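50S ribosomal protein L16 arginine hydroxylase (Escherichia coli, PDB 4CCL) catalyses the iron- and 2-oxoglutarate-dependent hydroxylation of an arginine of ribosomal protein uL16, acting as a growth-regulating homodimeric oxygenase. Local coordinates at the interface of chains A and B. Numbering follows the deposited sequence. Chains: chain A/B, 50S ribosomal protein L16 arginine hydroxylase.

Contact 1: the interface of chains A and B. Residues chain A 101, 104-106, 311; chain B 236, 239-241.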
loop_
_atom_site.group_PDB
_atom_site.type_symbol
_atom_site.label_atom_id
_atom_site.label_comp_id
_atom_site.label_asym_id
_atom_site.label_seq_id
_atom_site.Cartn_x
_atom_site.Cartn_y
_atom_site.Cartn_z
ATOM N N ARG A 101 -10.584 -5.798 31.291
ATOM C CA ARG A 101 -9.273 -5.153 31.304
ATOM C C ARG A 101 -8.165 -6.136 31.678
ATOM O O ARG A 101 -6.979 -5.818 31.580
ATOM C CB ARG A 101 -9.274 -3.967 32.269
ATOM C CG ARG A 101 -9.982 -2.728 31.741
ATOM C CD ARG A 101 -8.996 -1.782 31.077
ATOM N NE ARG A 101 -9.127 -0.417 31.575
ATOM C CZ ARG A 101 -8.203 0.525 31.423
ATOM N NH1 ARG A 101 -7.072 0.253 30.788
ATOM N NH2 ARG A 101 -8.407 1.741 31.910
ATOM N N PRO A 104 -5.690 -7.198 27.111
ATOM C CA PRO A 104 -5.112 -5.939 26.621
ATOM C C PRO A 104 -6.110 -4.983 25.957
ATOM O O PRO A 104 -6.963 -5.405 25.173
ATOM C CB PRO A 104 -4.073 -6.412 25.599
ATOM C CG PRO A 104 -4.520 -7.794 25.208
ATOM C CD PRO A 104 -5.075 -8.369 26.463
ATOM N N ASP A 105 -5.987 -3.697 26.282
ATOM C CA ASP A 105 -6.827 -2.655 25.699
ATOM C C ASP A 105 -6.704 -2.604 24.180
ATOM O O ASP A 105 -7.678 -2.329 23.484
ATOM C CB ASP A 105 -6.484 -1.283 26.294
ATOM C CG ASP A 105 -6.958 -1.133 27.724
ATOM O OD1 ASP A 105 -7.867 -1.891 28.120
ATOM O OD2 ASP A 105 -6.435 -0.257 28.445
ATOM N N TRP A 106 -5.507 -2.874 23.667
ATOM C CA TRP A 106 -5.277 -2.766 22.229
ATOM C C TRP A 106 -5.969 -3.873 21.428
ATOM O O TRP A 106 -6.271 -3.698 20.247
ATOM C CB TRP A 106 -3.778 -2.668 21.900
ATOM C CG TRP A 106 -3.022 -3.967 21.836
ATOM C CD1 TRP A 106 -2.391 -4.604 22.866
ATOM C CD2 TRP A 106 -2.782 -4.762 20.668
ATOM N NE1 TRP A 106 -1.788 -5.753 22.415
ATOM C CE2 TRP A 106 -2.013 -5.872 21.069
ATOM C CE3 TRP A 106 -3.151 -4.647 19.324
ATOM C CZ2 TRP A 106 -1.606 -6.863 20.174
ATOM C CZ3 TRP A 106 -2.745 -5.630 18.437
ATOM C CH2 TRP A 106 -1.982 -6.724 18.867
ATOM N N VAL A 311 -6.769 4.865 24.089
ATOM C CA VAL A 311 -5.535 5.512 24.521
ATOM C C VAL A 311 -4.513 4.444 24.893
ATOM O O VAL A 311 -4.711 3.692 25.847
ATOM C CB VAL A 311 -5.774 6.429 25.735
ATOM C CG1 VAL A 311 -4.539 7.274 26.011
ATOM C CG2 VAL A 311 -6.985 7.322 25.500
ATOM N N ARG B 236 0.777 -7.805 31.678
ATOM C CA ARG B 236 1.344 -6.468 31.699
ATOM C C ARG B 236 0.896 -5.742 32.959
ATOM O O ARG B 236 -0.172 -6.027 33.504
ATOM C CB ARG B 236 0.928 -5.695 30.445
ATOM C CG ARG B 236 -0.548 -5.831 30.105
ATOM C CD ARG B 236 -0.885 -5.218 28.751
ATOM N NE ARG B 236 -0.179 -5.886 27.663
ATOM C CZ ARG B 236 -0.564 -7.043 27.132
ATOM N NH1 ARG B 236 -1.647 -7.659 27.593
ATOM N NH2 ARG B 236 0.132 -7.586 26.145
ATOM N N PRO B 239 -2.733 -2.139 31.491
ATOM C CA PRO B 239 -3.577 -2.693 30.424
ATOM C C PRO B 239 -3.591 -1.881 29.126
ATOM O O PRO B 239 -4.000 -2.412 28.093
ATOM C CB PRO B 239 -4.977 -2.718 31.056
ATOM C CG PRO B 239 -4.908 -1.774 32.204
ATOM C CD PRO B 239 -3.507 -1.859 32.712
ATOM N N ALA B 240 -3.167 -0.622 29.174
ATOM C CA ALA B 240 -3.140 0.210 27.975
ATOM C C ALA B 240 -1.838 0.045 27.197
ATOM O O ALA B 240 -1.687 0.591 26.104
ATOM C CB ALA B 240 -3.361 1.672 28.330
ATOM N N ASP B 241 -0.902 -0.709 27.764
ATOM C CA ASP B 241 0.393 -0.918 27.129
ATOM C C ASP B 241 0.326 -1.863 25.939
ATOM O O ASP B 241 -0.487 -2.789 25.902
ATOM C CB ASP B 241 1.412 -1.458 28.136
ATOM C CG ASP B 241 2.016 -0.370 28.998
ATOM O OD1 ASP B 241 1.276 0.552 29.402
ATOM O OD2 ASP B 241 3.235 -0.436 29.265
#
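A:Asp105 meets B:Pro239 where a loop of one subunit of this JmjC-type 2-oxoglutarate oxygenase receives a loop segment of the other across the two-fold homodimer interface. The hydrogen bond runs between backbones: N of A:Asp105 donates to the carbonyl O of B:Pro239 at 3.0 Å, nearly straight at the hydrogen (164°). The side chain of A:Asp105 turns back beside its own backbone N, with CG anti to the carbonyl carbon (chi1 -72°), which brings the carboxylate over the same B:Pro239 carbonyl and next to B:Ala240.

Within chain A, a salt bridge joins NH1 of A:Arg101 to OD2 of A:Asp105 and anchors the guanidinium beside the partner chain. Without the carboxylate, as with an alanine here, A:Arg101 is likely to lose its mate and its guanidinium to swing off B:Pro239.

Van der Waals contacts flank the bond, with guanidinium nitrogens packing on prolines. The arginine chain of A:Arg101, bent at chi2 and chi3, lays NH1 against the pyrrolidine of B:Pro239, 3.3 Å from CG, with CB of the same ring also touched. On the other flank, the guanidinium end of B:Arg236 reaches the ring of A:Pro104, the two side chains at about a right angle and NH1 3.4 Å from CB. The methyl CB of B:Ala240 lies 3.5 Å from the backbone O of A:Val311, at the start of strand 311-314.

Contact 2: the interface of chains A and B. Residues chain A 13, 17-19, 107; chain B 230-231, 233.
A:Trp17 and B:Val233 form the apolar centre, the valine crossing the indole at about a right angle and bringing CG1 to the pyrrole rim, 3.4 Å from CD1. The indole owes its position to a first torsion that carries CG anti to the backbone N (chi1 171°). CG of A:Gln18 lies on the opposite face of the ring from the valine methyl, offset toward the rim, while the backbone O of B:Asp230 sits at the edge in the ring plane. Although that oxygen is near NE1, the N-H points elsewhere and makes no hydrogen bond to it; NE1 has a weak one to OD1 of the same aspartate. B:Pro231 extends the apolar surface, its CA packing 3.6 Å from CB of A:Gln18 and its CB against CE of A:Lys19.

Farther out, the amide oxygen OE1 of A:Gln18 accepts from N of B:Asp230 at 3.1 Å, the donor standing above the amide plane. The side-chain amine NZ of A:Lys19 donates hydrogen bonds to O of B:Pro231 across the interface at 3.0 Å and, on its own side, to O of A:Leu13, in helix 9-15, and of A:Trp17. Its chain bends at chi4 (61°) to bring NZ to this cluster.

At the opposite rim, A:Arg107 grips the carboxylate of B:Asp230 side-on in a salt bridge. NE donates to OD2 and NH2 to OD1, each at 2.9 Å, with both oxygens close to the guanidinium plane. OD1 uses its syn lone pair, and the guanidinium and carboxylate planes are tilted 37° apart. This paired grip would restrict the aspartate's rotation and, with the lysine cluster, fastens the partner's loop to the subunit, helping to hold the homodimer together.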
loop_
_atom_site.group_PDB
_atom_site.type_symbol
_atom_site.label_atom_id
_atom_site.label_comp_id
_atom_site.label_asym_id
_atom_site.label_seq_id
_atom_site.Cartn_x
_atom_site.Cartn_y
_atom_site.Cartn_z
ATOM N N LEU A 13 -7.060 -17.912 30.432
ATOM C CA LEU A 13 -6.004 -17.511 29.513
ATOM C C LEU A 13 -5.126 -18.700 29.129
ATOM O O LEU A 13 -4.675 -18.806 27.990
ATOM C CB LEU A 13 -5.160 -16.393 30.132
ATOM C CG LEU A 13 -5.902 -15.095 30.457
ATOM C CD1 LEU A 13 -5.001 -14.138 31.218
ATOM C CD2 LEU A 13 -6.428 -14.444 29.188
ATOM N N TRP A 17 -8.366 -18.986 26.095
ATOM C CA TRP A 17 -8.235 -17.814 25.233
ATOM C C TRP A 17 -7.489 -18.126 23.942
ATOM O O TRP A 17 -6.384 -18.673 23.962
ATOM C CB TRP A 17 -7.500 -16.701 25.980
ATOM C CG TRP A 17 -7.132 -15.551 25.116
ATOM C CD1 TRP A 17 -5.906 -15.284 24.585
ATOM C CD2 TRP A 17 -8.001 -14.506 24.672
ATOM N NE1 TRP A 17 -5.954 -14.131 23.842
ATOM C CE2 TRP A 17 -7.231 -13.635 23.877
ATOM C CE3 TRP A 17 -9.356 -14.221 24.868
ATOM C CZ2 TRP A 17 -7.768 -12.500 23.280
ATOM C CZ3 TRP A 17 -9.888 -13.093 24.275
ATOM C CH2 TRP A 17 -9.095 -12.246 23.490
ATOM N N GLN A 18 -8.126 -17.780 22.825
ATOM C CA GLN A 18 -7.592 -18.032 21.489
ATOM C C GLN A 18 -7.314 -19.511 21.217
ATOM O O GLN A 18 -6.478 -19.850 20.380
ATOM C CB GLN A 18 -6.338 -17.192 21.242
ATOM C CG GLN A 18 -6.626 -15.735 20.947
ATOM C CD GLN A 18 -6.573 -15.430 19.465
ATOM O OE1 GLN A 18 -5.578 -15.714 18.800
ATOM N NE2 GLN A 18 -7.649 -14.862 18.937
ATOM N N LYS A 19 -8.016 -20.385 21.932
ATOM C CA LYS A 19 -7.874 -21.824 21.734
ATOM C C LYS A 19 -9.223 -22.523 21.592
ATOM O O LYS A 19 -9.566 -23.017 20.517
ATOM C CB LYS A 19 -7.082 -22.450 22.884
ATOM C CG LYS A 19 -5.689 -21.874 23.064
ATOM C CD LYS A 19 -4.983 -22.500 24.251
ATOM C CE LYS A 19 -3.970 -21.535 24.846
ATOM N NZ LYS A 19 -4.637 -20.294 25.343
ATOM N N ARG A 107 -6.226 -5.007 22.074
ATOM C CA ARG A 107 -6.937 -6.103 21.421
ATOM C C ARG A 107 -8.458 -6.032 21.564
ATOM O O ARG A 107 -9.182 -6.694 20.823
ATOM C CB ARG A 107 -6.430 -7.446 21.944
ATOM C CG ARG A 107 -5.009 -7.765 21.529
ATOM C CD ARG A 107 -4.971 -8.532 20.221
ATOM N NE ARG A 107 -5.378 -9.927 20.382
ATOM C CZ ARG A 107 -6.548 -10.419 19.985
ATOM N NH1 ARG A 107 -7.436 -9.633 19.394
ATOM N NH2 ARG A 107 -6.829 -11.702 20.172
ATOM N N ASP B 230 -2.824 -14.534 19.735
ATOM C CA ASP B 230 -2.118 -14.525 21.012
ATOM C C ASP B 230 -2.743 -15.434 22.074
ATOM O O ASP B 230 -3.269 -14.948 23.072
ATOM C CB ASP B 230 -2.016 -13.090 21.536
ATOM C CG ASP B 230 -3.351 -12.368 21.523
ATOM O OD1 ASP B 230 -4.341 -12.951 21.030
ATOM O OD2 ASP B 230 -3.408 -11.213 21.995
ATOM N N PRO B 231 -2.676 -16.759 21.867
ATOM C CA PRO B 231 -3.195 -17.701 22.868
ATOM C C PRO B 231 -2.356 -17.638 24.138
ATOM O O PRO B 231 -2.812 -17.950 25.236
ATOM C CB PRO B 231 -3.014 -19.061 22.189
ATOM C CG PRO B 231 -1.873 -18.859 21.240
ATOM C CD PRO B 231 -2.019 -17.448 20.742
ATOM N N VAL B 233 -1.021 -14.841 25.269
ATOM C CA VAL B 233 -0.926 -13.385 25.374
ATOM C C VAL B 233 -0.367 -12.919 26.712
ATOM O O VAL B 233 -0.856 -13.300 27.776
ATOM C CB VAL B 233 -2.328 -12.736 25.171
ATOM C CG1 VAL B 233 -3.394 -13.446 26.008
ATOM C CG2 VAL B 233 -2.305 -11.247 25.486
#

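Contact 1 and contact 2 lie about 14 Å apart, measured between the centres of their C-alpha atoms, and share no residue. They are nevertheless linked along both chains. In chain B, residues 230 to 241 pass from contact 2 into contact 1, ending in strand 241-242. In chain A, A:Trp106 and A:Arg107 are consecutive, so the 104-107 stretch touches both, while residues 13 to 19 add to contact 2 and A:Arg101 and A:Val311 to contact 1. The two-fold axis repeats both with the chains exchanged. Each subunit thus both holds and lends such a segment, a reciprocal embrace that probably steadies the homodimer.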